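Local coordinates for protein 5'-Methylthioadenosine Nucleosidase (PDB 2H8G) that is a nucleosidase-type member of the phosphorylase superfamily and holds adenine in a pocket, at residues Pro25-Ile33 with Leu106-Ala114; Phe219-Val227 with Glu236-Val244. All coordinates share one frame; numbering follows the deposited sequence.

Contact 1: residues Pro25-Ile33 with Leu106-Ala114; sequences PISSVVFVI and LKPDIIINA
Phe31 and Ile112 rise together from two neighbouring parallel strands, one flank against the other. Ile112 CB sits over one face of the Phe31 ring, 4.1 Å from its centroid and 22° off the normal, a CH-pi contact displaced toward the rim. Ile112 CG1 stands anti to the carbonyl carbon (chi1 -59°), and its extended chain carries CD1 along the ring to Phe31 CZ, 3.5 Å away. The same CD1 also meets Val29 CG1. Ala114 CB approaches the ring at its edge. On the other face of the sheet Val30 CG2 presses on Pro108 CB at 3.4 Å, a tight carbon pair, and also touches Leu106 CD1. Farther along that face Val32 CG2 meets Ile111 CG2.

Asp109 closes the start of the pair. Its OD2 takes three hydrogen bonds. Ser27 N, 2.7 Å from Asp109 OD2, and Ser28 N both come to its anti side and somewhat out of the carboxylate plane, while Ser27 OG uses the syn lone pair. This grip fixes the carboxylate against the turn into strand 28-32. Asp109 N in turn gives a bond to Ser28 O from above the carbonyl plane. The regular parallel pairing follows, with Val30 N to Ile110 O, Ile112 N to Val30 O and Val32 N to Ile112 O. Asn113 ND2 then bonds Val32 O at 3.0 Å, with that oxygen in its amide plane, while its OD1 is held by Lys221.

This is a parallel strand pair of the alpha/beta phosphorylase superfamily fold, with helices on both faces. Strand 28-32 lies between strands 72-78 and 110-119 in the mixed sheet. Helix 233-259 packs on the Phe31 and Ile112 face, and helix 92-106 packs on the Val32 and Ile111 face.

Contact 2: residues Phe219-Val227 with Glu236-Val244; sequences FLKAVTDLV and EFLQNLTVV. With ADE (adenine), chain C.
Thr224 runs alongside the edge of the Phe237 ring. From Thr224 CB, which lies in the ring plane at that edge, the side chain forks. OG1 stands between the backbone N and the carbonyl carbon (chi1 49°), which brings it 3.3 Å from Phe237 CD1 and near adenine C8. Thr224 OG1 lies 2.8 Å from Asp225 OD1, nearly along its C-O axis. Cys117 O is a second acceptor within reach of the same single proton. The other branch, Thr224 CG2, turns to the helix and crosses Val244, 3.7 Å from both Val244 CB and Val244 CG1. Val244 CG1 goes on to a tight contact with Ala222 CB.

Strand 217-226 and helix 233-259 follow each other in the chain, and their short segments run nearly antiparallel, at 151°. This is a beta-alpha unit of the phosphorylase superfamily fold, and here the end of the strand and the start of the helix form part of the adenine pocket. Asp225 OD2 accepts a nearly straight bond from adenine N6, at 2.9 Å and 170°. Asp225 OD1 lies 2.6 Å from adenine N7. Adenine N9 lies over one face of the Phe237 ring, offset toward the rim.

Two helix side chains hold the strand backbone. Asn240 ND2 bonds Thr224 O, which lies close to its amide plane. Glu236 reaches out as an extended chain, CG anti to the backbone N. Glu236 OE1 accepts from Leu226 N at 3.0 Å, with the donor well above the carboxylate plane.

From the N terminus, the chain passes through strand 28-32 and comes back after helix 92-106 to lay strand 110-119 beside it. That is contact 1, a long closure: segment 106-114 begins 73 residues after segment 25-33 ends. Contact 2 comes later and is short, since segment 236-244 begins nine residues after segment 219-227 ends. The two are in series and neither nests in nor crosses the other. The centres of contact 1 and contact 2 are about 23 Å apart, on opposite sides of the chain's centre. They still touch, because strands 110-119 and 217-226 are neighbours in the sheet. Asn113 O probably bonds Leu220 N, and Ile112 packs on Leu220. Helix 233-259 spans both, with its later turns reaching contact 1.

Contact 1: residues Pro25-Ile33 with Leu106-Ala114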
ATOM      1  N   PRO A  25      17.282 -18.616 -20.211  1.00 33.05           N
ATOM      2  CA  PRO A  25      17.120 -17.203 -20.556  1.00 32.74           C
ATOM      3  C   PRO A  25      15.783 -16.653 -20.061  1.00 32.26           C
ATOM      4  O   PRO A  25      14.794 -17.381 -19.975  1.00 31.43           O
ATOM      5  CB  PRO A  25      17.199 -17.207 -22.081  1.00 34.61           C
ATOM      6  CG  PRO A  25      18.097 -18.372 -22.367  1.00 34.50           C
ATOM      7  CD  PRO A  25      17.574 -19.415 -21.415  1.00 34.45           C
ATOM      8  N   ILE A  26      15.770 -15.367 -19.729  1.00 31.35           N
ATOM      9  CA  ILE A  26      14.561 -14.700 -19.271  1.00 30.99           C
ATOM     10  C   ILE A  26      13.498 -14.898 -20.345  1.00 30.11           C
ATOM     11  O   ILE A  26      13.786 -14.765 -21.534  1.00 31.10           O
ATOM     12  CB  ILE A  26      14.821 -13.194 -19.073  1.00 29.86           C
ATOM     13  CG1 ILE A  26      15.822 -12.996 -17.934  1.00 30.22           C
ATOM     14  CG2 ILE A  26      13.515 -12.464 -18.799  1.00 30.75           C
ATOM     15  CD1 ILE A  26      16.341 -11.584 -17.811  1.00 29.54           C
ATOM     16  N   SER A  27      12.276 -15.219 -19.936  1.00 29.73           N
ATOM     17  CA  SER A  27      11.206 -15.443 -20.901  1.00 31.00           C
ATOM     18  C   SER A  27      10.025 -14.496 -20.746  1.00 30.07           C
ATOM     19  O   SER A  27       9.273 -14.280 -21.697  1.00 30.73           O
ATOM     20  CB  SER A  27      10.712 -16.889 -20.814  1.00 31.33           C
ATOM     21  OG  SER A  27      10.128 -17.156 -19.551  1.00 34.49           O
ATOM     22  N   SER A  28       9.856 -13.927 -19.555  1.00 29.57           N
ATOM     23  CA  SER A  28       8.745 -13.015 -19.323  1.00 28.96           C
ATOM     24  C   SER A  28       9.144 -11.832 -18.456  1.00 27.15           C
ATOM     25  O   SER A  28       9.881 -11.979 -17.482  1.00 25.45           O
ATOM     26  CB  SER A  28       7.576 -13.754 -18.666  1.00 31.25           C
ATOM     27  OG  SER A  28       7.911 -14.194 -17.361  1.00 34.71           O
ATOM     28  N   VAL A  29       8.642 -10.660 -18.823  1.00 25.92           N
ATOM     29  CA  VAL A  29       8.924  -9.433 -18.094  1.00 25.67           C
ATOM     30  C   VAL A  29       7.617  -8.706 -17.841  1.00 24.20           C
ATOM     31  O   VAL A  29       6.755  -8.649 -18.716  1.00 23.72           O
ATOM     32  CB  VAL A  29       9.835  -8.491 -18.906  1.00 25.91           C
ATOM     33  CG1 VAL A  29      10.108  -7.215 -18.113  1.00 26.24           C
ATOM     34  CG2 VAL A  29      11.133  -9.198 -19.264  1.00 28.59           C
ATOM     35  N   VAL A  30       7.466  -8.157 -16.641  1.00 24.06           N
ATOM     36  CA  VAL A  30       6.272  -7.394 -16.310  1.00 21.85           C
ATOM     37  C   VAL A  30       6.685  -5.973 -15.966  1.00 21.00           C
ATOM     38  O   VAL A  30       7.558  -5.764 -15.123  1.00 22.21           O
ATOM     39  CB  VAL A  30       5.516  -7.965 -15.084  1.00 23.48           C
ATOM     40  CG1 VAL A  30       4.471  -6.961 -14.607  1.00 24.48           C
ATOM     41  CG2 VAL A  30       4.832  -9.277 -15.447  1.00 23.41           C
ATOM     42  N   PHE A  31       6.084  -5.007 -16.650  1.00 19.60           N
ATOM     43  CA  PHE A  31       6.340  -3.601 -16.363  1.00 19.24           C
ATOM     44  C   PHE A  31       5.192  -3.145 -15.478  1.00 19.39           C
ATOM     45  O   PHE A  31       4.029  -3.376 -15.808  1.00 20.22           O
ATOM     46  CB  PHE A  31       6.300  -2.731 -17.626  1.00 19.47           C
ATOM     47  CG  PHE A  31       7.573  -2.727 -18.420  1.00 20.15           C
ATOM     48  CD1 PHE A  31       7.880  -3.778 -19.278  1.00 24.95           C
ATOM     49  CD2 PHE A  31       8.460  -1.655 -18.329  1.00 20.50           C
ATOM     50  CE1 PHE A  31       9.052  -3.762 -20.038  1.00 25.31           C
ATOM     51  CE2 PHE A  31       9.636  -1.630 -19.084  1.00 21.88           C
ATOM     52  CZ  PHE A  31       9.930  -2.686 -19.940  1.00 26.63           C
ATOM     53  N   VAL A  32       5.514  -2.524 -14.348  1.00 19.16           N
ATOM     54  CA  VAL A  32       4.489  -1.988 -13.464  1.00 18.36           C
ATOM     55  C   VAL A  32       4.606  -0.488 -13.691  1.00 19.15           C
ATOM     56  O   VAL A  32       5.647   0.108 -13.403  1.00 18.41           O
ATOM     57  CB  VAL A  32       4.766  -2.319 -11.988  1.00 16.99           C
ATOM     58  CG1 VAL A  32       3.787  -1.562 -11.102  1.00 18.31           C
ATOM     59  CG2 VAL A  32       4.627  -3.821 -11.760  1.00 17.80           C
ATOM     60  N   ILE A  33       3.553   0.108 -14.244  1.00 18.27           N
ATOM     61  CA  ILE A  33       3.538   1.536 -14.562  1.00 18.74           C
ATOM     62  C   ILE A  33       2.288   2.187 -13.980  1.00 18.86           C
ATOM     63  O   ILE A  33       1.163   1.780 -14.272  1.00 21.24           O
ATOM     64  CB  ILE A  33       3.598   1.730 -16.096  1.00 19.93           C
ATOM     65  CG1 ILE A  33       4.848   1.021 -16.639  1.00 19.98           C
ATOM     66  CG2 ILE A  33       3.623   3.212 -16.448  1.00 20.33           C
ATOM     67  CD1 ILE A  33       5.034   1.114 -18.145  1.00 21.59           C
ATOM     68  N   LEU A 106       0.956 -13.741 -13.518  1.00 24.28           N
ATOM     69  CA  LEU A 106       1.861 -13.768 -14.664  1.00 25.17           C
ATOM     70  C   LEU A 106       3.213 -14.453 -14.449  1.00 24.65           C
ATOM     71  O   LEU A 106       3.897 -14.785 -15.416  1.00 26.94           O
ATOM     72  CB  LEU A 106       2.075 -12.334 -15.165  1.00 26.26           C
ATOM     73  CG  LEU A 106       0.782 -11.532 -15.368  1.00 27.74           C
ATOM     74  CD1 LEU A 106       1.111 -10.148 -15.905  1.00 28.45           C
ATOM     75  CD2 LEU A 106      -0.148 -12.272 -16.327  1.00 29.19           C
ATOM     76  N   LYS A 107       3.595 -14.656 -13.192  1.00 25.92           N
ATOM     77  CA  LYS A 107       4.855 -15.315 -12.848  1.00 26.02           C
ATOM     78  C   LYS A 107       6.031 -14.844 -13.708  1.00 25.96           C
ATOM     79  O   LYS A 107       6.687 -15.637 -14.389  1.00 27.54           O
ATOM     80  CB  LYS A 107       4.680 -16.831 -12.970  1.00 27.91           C
ATOM     81  CG  LYS A 107       3.430 -17.332 -12.255  1.00 30.30           C
ATOM     82  CD  LYS A 107       3.232 -18.825 -12.417  1.00 33.68           C
ATOM     83  CE  LYS A 107       1.838 -19.238 -11.966  1.00 35.85           C
ATOM     84  NZ  LYS A 107       0.783 -18.657 -12.848  1.00 39.06           N
ATOM     85  N   PRO A 108       6.323 -13.537 -13.675  1.00 24.82           N
ATOM     86  CA  PRO A 108       7.422 -12.959 -14.453  1.00 24.90           C
ATOM     87  C   PRO A 108       8.793 -13.356 -13.913  1.00 23.57           C
ATOM     88  O   PRO A 108       8.925 -13.762 -12.758  1.00 24.47           O
ATOM     89  CB  PRO A 108       7.167 -11.459 -14.325  1.00 23.67           C
ATOM     90  CG  PRO A 108       6.637 -11.348 -12.940  1.00 25.43           C
ATOM     91  CD  PRO A 108       5.653 -12.504 -12.865  1.00 24.87           C
ATOM     92  N   ASP A 109       9.812 -13.244 -14.758  1.00 24.53           N
ATOM     93  CA  ASP A 109      11.170 -13.563 -14.343  1.00 24.50           C
ATOM     94  C   ASP A 109      11.766 -12.330 -13.680  1.00 23.31           C
ATOM     95  O   ASP A 109      12.621 -12.429 -12.804  1.00 22.23           O
ATOM     96  CB  ASP A 109      12.032 -13.944 -15.549  1.00 27.92           C
ATOM     97  CG  ASP A 109      11.525 -15.179 -16.260  1.00 31.45           C
ATOM     98  OD1 ASP A 109      11.385 -16.228 -15.601  1.00 34.67           O
ATOM     99  OD2 ASP A 109      11.270 -15.099 -17.481  1.00 33.66           O
ATOM    100  N   ILE A 110      11.296 -11.165 -14.109  1.00 23.20           N
ATOM    101  CA  ILE A 110      11.791  -9.901 -13.589  1.00 21.86           C
ATOM    102  C   ILE A 110      10.724  -8.829 -13.741  1.00 21.74           C
ATOM    103  O   ILE A 110       9.918  -8.868 -14.673  1.00 21.87           O
ATOM    104  CB  ILE A 110      13.078  -9.485 -14.347  1.00 22.88           C
ATOM    105  CG1 ILE A 110      13.664  -8.197 -13.761  1.00 23.57           C
ATOM    106  CG2 ILE A 110      12.775  -9.327 -15.828  1.00 24.57           C
ATOM    107  CD1 ILE A 110      15.103  -7.934 -14.211  1.00 24.52           C
ATOM    108  N   ILE A 111      10.712  -7.878 -12.810  1.00 20.22           N
ATOM    109  CA  ILE A 111       9.748  -6.787 -12.837  1.00 20.17           C
ATOM    110  C   ILE A 111      10.483  -5.483 -13.096  1.00 19.39           C
ATOM    111  O   ILE A 111      11.569  -5.267 -12.572  1.00 18.55           O
ATOM    112  CB  ILE A 111       9.022  -6.652 -11.483  1.00 20.10           C
ATOM    113  CG1 ILE A 111       8.204  -7.909 -11.198  1.00 22.69           C
ATOM    114  CG2 ILE A 111       8.126  -5.416 -11.489  1.00 21.85           C
ATOM    115  CD1 ILE A 111       7.748  -8.016  -9.766  1.00 27.60           C
ATOM    116  N   ILE A 112       9.899  -4.624 -13.921  1.00 17.62           N
ATOM    117  CA  ILE A 112      10.499  -3.326 -14.188  1.00 18.45           C
ATOM    118  C   ILE A 112       9.466  -2.274 -13.820  1.00 18.76           C
ATOM    119  O   ILE A 112       8.384  -2.238 -14.401  1.00 18.21           O
ATOM    120  CB  ILE A 112      10.855  -3.119 -15.681  1.00 18.79           C
ATOM    121  CG1 ILE A 112      11.843  -4.189 -16.149  1.00 20.66           C
ATOM    122  CG2 ILE A 112      11.451  -1.720 -15.872  1.00 19.22           C
ATOM    123  CD1 ILE A 112      12.185  -4.094 -17.625  1.00 22.36           C
ATOM    124  N   ASN A 113       9.786  -1.445 -12.832  1.00 16.68           N
ATOM    125  CA  ASN A 113       8.895  -0.362 -12.424  1.00 16.73           C
ATOM    126  C   ASN A 113       9.412   0.852 -13.190  1.00 16.53           C
ATOM    127  O   ASN A 113      10.476   1.375 -12.888  1.00 16.78           O
ATOM    128  CB  ASN A 113       9.001  -0.120 -10.911  1.00 16.99           C
ATOM    129  CG  ASN A 113       8.185   1.078 -10.446  1.00 16.81           C
ATOM    130  OD1 ASN A 113       8.578   1.781  -9.509  1.00 17.76           O
ATOM    131  ND2 ASN A 113       7.036   1.307 -11.082  1.00 17.92           N
ATOM    132  N   ALA A 114       8.670   1.275 -14.209  1.00 16.70           N
ATOM    133  CA  ALA A 114       9.083   2.416 -15.017  1.00 16.26           C
ATOM    134  C   ALA A 114       8.115   3.564 -14.822  1.00 16.05           C
ATOM    135  O   ALA A 114       6.903   3.363 -14.801  1.00 17.33           O
ATOM    136  CB  ALA A 114       9.134   2.015 -16.495  1.00 17.27           C
TER
HETATM  137  O   HOH W   1       5.306 -12.363 -16.800  1.00 36.63           O

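Contact 2: residues Phe219-Val227 with Glu236-Val244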
ATOM      1  N   PHE A 219      14.315  -0.605 -11.697  1.00 16.95           N
ATOM      2  CA  PHE A 219      13.557   0.634 -11.821  1.00 18.00           C
ATOM      3  C   PHE A 219      14.121   1.566 -12.877  1.00 18.94           C
ATOM      4  O   PHE A 219      15.332   1.761 -12.964  1.00 21.40           O
ATOM      5  CB  PHE A 219      13.539   1.408 -10.495  1.00 18.43           C
ATOM      6  CG  PHE A 219      13.079   0.598  -9.317  1.00 17.58           C
ATOM      7  CD1 PHE A 219      13.943  -0.294  -8.694  1.00 20.51           C
ATOM      8  CD2 PHE A 219      11.780   0.720  -8.834  1.00 18.77           C
ATOM      9  CE1 PHE A 219      13.519  -1.056  -7.603  1.00 22.16           C
ATOM     10  CE2 PHE A 219      11.349  -0.035  -7.749  1.00 21.09           C
ATOM     11  CZ  PHE A 219      12.219  -0.923  -7.133  1.00 21.47           C
ATOM     12  N   LEU A 220      13.233   2.132 -13.686  1.00 17.10           N
ATOM     13  CA  LEU A 220      13.623   3.112 -14.690  1.00 17.07           C
ATOM     14  C   LEU A 220      12.810   4.330 -14.283  1.00 17.43           C
ATOM     15  O   LEU A 220      11.579   4.321 -14.358  1.00 17.66           O
ATOM     16  CB  LEU A 220      13.240   2.653 -16.097  1.00 17.79           C
ATOM     17  CG  LEU A 220      13.946   1.382 -16.574  1.00 19.89           C
ATOM     18  CD1 LEU A 220      13.422   0.999 -17.948  1.00 19.89           C
ATOM     19  CD2 LEU A 220      15.455   1.606 -16.616  1.00 21.33           C
ATOM     20  N   LYS A 221      13.497   5.367 -13.820  1.00 16.44           N
ATOM     21  CA  LYS A 221      12.816   6.567 -13.352  1.00 16.07           C
ATOM     22  C   LYS A 221      13.279   7.791 -14.127  1.00 16.23           C
ATOM     23  O   LYS A 221      14.453   8.163 -14.087  1.00 16.77           O
ATOM     24  CB  LYS A 221      13.070   6.737 -11.848  1.00 17.51           C
ATOM     25  CG  LYS A 221      12.468   5.600 -11.005  1.00 17.35           C
ATOM     26  CD  LYS A 221      10.950   5.717 -10.888  1.00 16.70           C
ATOM     27  CE  LYS A 221      10.318   4.419 -10.366  1.00 16.68           C
ATOM     28  NZ  LYS A 221       8.881   4.601 -10.003  1.00 17.00           N
ATOM     29  N   ALA A 222      12.335   8.402 -14.840  1.00 16.15           N
ATOM     30  CA  ALA A 222      12.612   9.564 -15.676  1.00 17.14           C
ATOM     31  C   ALA A 222      12.246  10.869 -14.970  1.00 15.25           C
ATOM     32  O   ALA A 222      11.102  11.069 -14.556  1.00 16.19           O
ATOM     33  CB  ALA A 222      11.849   9.435 -16.985  1.00 16.98           C
ATOM     34  N   VAL A 223      13.230  11.756 -14.848  1.00 15.85           N
ATOM     35  CA  VAL A 223      13.057  13.035 -14.160  1.00 16.50           C
ATOM     36  C   VAL A 223      12.236  14.069 -14.918  1.00 16.88           C
ATOM     37  O   VAL A 223      12.632  14.531 -15.989  1.00 18.12           O
ATOM     38  CB  VAL A 223      14.435  13.650 -13.814  1.00 17.67           C
ATOM     39  CG1 VAL A 223      14.258  14.959 -13.052  1.00 16.68           C
ATOM     40  CG2 VAL A 223      15.240  12.668 -12.973  1.00 19.53           C
ATOM     41  N   THR A 224      11.096  14.430 -14.341  1.00 17.43           N
ATOM     42  CA  THR A 224      10.203  15.426 -14.936  1.00 17.32           C
ATOM     43  C   THR A 224      10.295  16.780 -14.245  1.00 20.27           C
ATOM     44  O   THR A 224       9.872  17.795 -14.794  1.00 20.09           O
ATOM     45  CB  THR A 224       8.726  14.984 -14.872  1.00 19.25           C
ATOM     46  OG1 THR A 224       8.408  14.544 -13.544  1.00 18.85           O
ATOM     47  CG2 THR A 224       8.460  13.866 -15.864  1.00 20.75           C
ATOM     48  N   ASP A 225      10.845  16.800 -13.037  1.00 18.46           N
ATOM     49  CA  ASP A 225      10.941  18.047 -12.295  1.00 17.53           C
ATOM     50  C   ASP A 225      12.082  18.008 -11.295  1.00 18.32           C
ATOM     51  O   ASP A 225      12.487  16.933 -10.846  1.00 17.90           O
ATOM     52  CB  ASP A 225       9.624  18.323 -11.561  1.00 18.58           C
ATOM     53  CG  ASP A 225       9.185  17.159 -10.692  1.00 21.03           C
ATOM     54  OD1 ASP A 225       8.736  16.137 -11.245  1.00 21.13           O
ATOM     55  OD2 ASP A 225       9.295  17.262  -9.451  1.00 21.68           O
ATOM     56  N   LEU A 226      12.600  19.186 -10.959  1.00 20.13           N
ATOM     57  CA  LEU A 226      13.692  19.287  -9.996  1.00 20.22           C
ATOM     58  C   LEU A 226      13.129  19.797  -8.672  1.00 21.45           C
ATOM     59  O   LEU A 226      12.700  20.948  -8.558  1.00 20.90           O
ATOM     60  CB  LEU A 226      14.783  20.223 -10.528  1.00 21.00           C
ATOM     61  CG  LEU A 226      15.407  19.776 -11.854  1.00 20.55           C
ATOM     62  CD1 LEU A 226      16.457  20.796 -12.292  1.00 23.83           C
ATOM     63  CD2 LEU A 226      16.026  18.396 -11.705  1.00 24.85           C
ATOM     64  N   VAL A 227      13.127  18.922  -7.672  1.00 20.74           N
ATOM     65  CA  VAL A 227      12.587  19.255  -6.361  1.00 21.82           C
ATOM     66  C   VAL A 227      13.300  20.435  -5.714  1.00 23.35           C
ATOM     67  O   VAL A 227      12.692  21.194  -4.960  1.00 24.32           O
ATOM     68  CB  VAL A 227      12.641  18.026  -5.428  1.00 19.76           C
ATOM     69  CG1 VAL A 227      12.016  18.361  -4.083  1.00 23.84           C
ATOM     70  CG2 VAL A 227      11.899  16.862  -6.071  1.00 22.30           C
ATOM     71  N   GLU A 236       5.837  21.941 -13.060  1.00 26.77           N
ATOM     72  CA  GLU A 236       6.939  21.425 -13.867  1.00 25.60           C
ATOM     73  C   GLU A 236       6.745  19.950 -14.216  1.00 25.17           C
ATOM     74  O   GLU A 236       7.062  19.516 -15.323  1.00 24.02           O
ATOM     75  CB  GLU A 236       8.278  21.632 -13.144  1.00 26.06           C
ATOM     76  CG  GLU A 236       9.471  21.106 -13.933  1.00 25.45           C
ATOM     77  CD  GLU A 236      10.811  21.598 -13.415  1.00 27.55           C
ATOM     78  OE1 GLU A 236      11.074  21.481 -12.200  1.00 23.82           O
ATOM     79  OE2 GLU A 236      11.612  22.095 -14.234  1.00 30.53           O
ATOM     80  N   PHE A 237       6.226  19.183 -13.265  1.00 23.69           N
ATOM     81  CA  PHE A 237       5.975  17.763 -13.481  1.00 23.34           C
ATOM     82  C   PHE A 237       5.066  17.560 -14.692  1.00 23.57           C
ATOM     83  O   PHE A 237       5.414  16.838 -15.627  1.00 24.88           O
ATOM     84  CB  PHE A 237       5.336  17.165 -12.219  1.00 23.40           C
ATOM     85  CG  PHE A 237       4.586  15.880 -12.449  1.00 23.98           C
ATOM     86  CD1 PHE A 237       5.162  14.829 -13.155  1.00 24.26           C
ATOM     87  CD2 PHE A 237       3.310  15.712 -11.914  1.00 24.49           C
ATOM     88  CE1 PHE A 237       4.478  13.625 -13.322  1.00 24.42           C
ATOM     89  CE2 PHE A 237       2.618  14.517 -12.074  1.00 24.68           C
ATOM     90  CZ  PHE A 237       3.205  13.470 -12.780  1.00 26.11           C
ATOM     91  N   LEU A 238       3.907  18.208 -14.674  1.00 25.60           N
ATOM     92  CA  LEU A 238       2.948  18.073 -15.763  1.00 26.01           C
ATOM     93  C   LEU A 238       3.434  18.706 -17.064  1.00 26.09           C
ATOM     94  O   LEU A 238       3.124  18.224 -18.151  1.00 25.46           O
ATOM     95  CB  LEU A 238       1.606  18.681 -15.349  1.00 27.05           C
ATOM     96  CG  LEU A 238       1.000  18.055 -14.086  1.00 28.44           C
ATOM     97  CD1 LEU A 238      -0.228  18.846 -13.653  1.00 31.42           C
ATOM     98  CD2 LEU A 238       0.646  16.595 -14.350  1.00 28.45           C
ATOM     99  N   GLN A 239       4.202  19.784 -16.947  1.00 26.46           N
ATOM    100  CA  GLN A 239       4.733  20.479 -18.116  1.00 27.53           C
ATOM    101  C   GLN A 239       5.673  19.581 -18.918  1.00 28.12           C
ATOM    102  O   GLN A 239       5.690  19.623 -20.150  1.00 28.17           O
ATOM    103  CB  GLN A 239       5.492  21.733 -17.673  1.00 29.19           C
ATOM    104  CG  GLN A 239       6.043  22.580 -18.810  1.00 33.23           C
ATOM    105  CD  GLN A 239       7.057  23.602 -18.331  1.00 36.38           C
ATOM    106  OE1 GLN A 239       6.837  24.293 -17.335  1.00 38.80           O
ATOM    107  NE2 GLN A 239       8.175  23.706 -19.041  1.00 39.54           N
ATOM    108  N   ASN A 240       6.450  18.763 -18.213  1.00 25.37           N
ATOM    109  CA  ASN A 240       7.414  17.878 -18.863  1.00 24.77           C
ATOM    110  C   ASN A 240       6.958  16.430 -19.009  1.00 23.85           C
ATOM    111  O   ASN A 240       7.681  15.603 -19.567  1.00 24.55           O
ATOM    112  CB  ASN A 240       8.741  17.905 -18.099  1.00 25.23           C
ATOM    113  CG  ASN A 240       9.429  19.249 -18.172  1.00 27.54           C
ATOM    114  OD1 ASN A 240       9.592  19.812 -19.253  1.00 31.53           O
ATOM    115  ND2 ASN A 240       9.848  19.767 -17.023  1.00 26.94           N
ATOM    116  N   LEU A 241       5.765  16.128 -18.515  1.00 24.45           N
ATOM    117  CA  LEU A 241       5.229  14.773 -18.573  1.00 25.11           C
ATOM    118  C   LEU A 241       5.284  14.134 -19.958  1.00 26.23           C
ATOM    119  O   LEU A 241       5.855  13.061 -20.129  1.00 25.93           O
ATOM    120  CB  LEU A 241       3.784  14.763 -18.061  1.00 27.10           C
ATOM    121  CG  LEU A 241       3.081  13.403 -18.028  1.00 27.58           C
ATOM    122  CD1 LEU A 241       3.809  12.459 -17.072  1.00 27.38           C
ATOM    123  CD2 LEU A 241       1.639  13.596 -17.587  1.00 28.43           C
ATOM    124  N   THR A 242       4.694  14.790 -20.950  1.00 26.98           N
ATOM    125  CA  THR A 242       4.676  14.237 -22.300  1.00 27.65           C
ATOM    126  C   THR A 242       6.056  13.983 -22.906  1.00 27.77           C
ATOM    127  O   THR A 242       6.343  12.880 -23.367  1.00 27.84           O
ATOM    128  CB  THR A 242       3.864  15.144 -23.248  1.00 28.62           C
ATOM    129  OG1 THR A 242       2.511  15.215 -22.783  1.00 29.80           O
ATOM    130  CG2 THR A 242       3.879  14.592 -24.668  1.00 30.09           C
ATOM    131  N   VAL A 243       6.915  14.995 -22.896  1.00 26.94           N
ATOM    132  CA  VAL A 243       8.250  14.850 -23.469  1.00 26.81           C
ATOM    133  C   VAL A 243       9.132  13.837 -22.738  1.00 26.00           C
ATOM    134  O   VAL A 243       9.817  13.032 -23.368  1.00 26.53           O
ATOM    135  CB  VAL A 243       8.985  16.209 -23.517  1.00 28.47           C
ATOM    136  CG1 VAL A 243       8.245  17.164 -24.446  1.00 31.31           C
ATOM    137  CG2 VAL A 243       9.084  16.802 -22.123  1.00 33.66           C
ATOM    138  N   VAL A 244       9.114  13.873 -21.411  1.00 23.86           N
ATOM    139  CA  VAL A 244       9.936  12.951 -20.629  1.00 22.64           C
ATOM    140  C   VAL A 244       9.459  11.503 -20.727  1.00 23.00           C
ATOM    141  O   VAL A 244      10.267  10.571 -20.674  1.00 22.38           O
ATOM    142  CB  VAL A 244       9.984  13.390 -19.157  1.00 21.48           C
ATOM    143  CG1 VAL A 244      10.723  12.355 -18.317  1.00 19.52           C
ATOM    144  CG2 VAL A 244      10.678  14.734 -19.060  1.00 22.15           C
TER
HETATM  145  N9  ADE C 701       6.571  12.265  -9.840  1.00 21.70           N
HETATM  146  C8  ADE C 701       7.087  13.255 -10.602  1.00 22.24           C
HETATM  147  N7  ADE C 701       7.668  14.248  -9.888  1.00 21.37           N
HETATM  148  C5  ADE C 701       7.504  13.854  -8.587  1.00 19.54           C
HETATM  149  C6  ADE C 701       7.876  14.424  -7.315  1.00 21.85           C
HETATM  150  N6  ADE C 701       8.520  15.582  -7.241  1.00 20.62           N
HETATM  151  N1  ADE C 701       7.528  13.711  -6.142  1.00 19.92           N
HETATM  152  C2  ADE C 701       6.859  12.514  -6.237  1.00 20.55           C
HETATM  153  N3  ADE C 701       6.466  11.896  -7.416  1.00 20.76           N
HETATM  154  C4  ADE C 701       6.825  12.624  -8.537  1.00 19.72           C
HETATM  155  O   HOH W   2      12.451  23.263 -10.831  1.00 29.46           O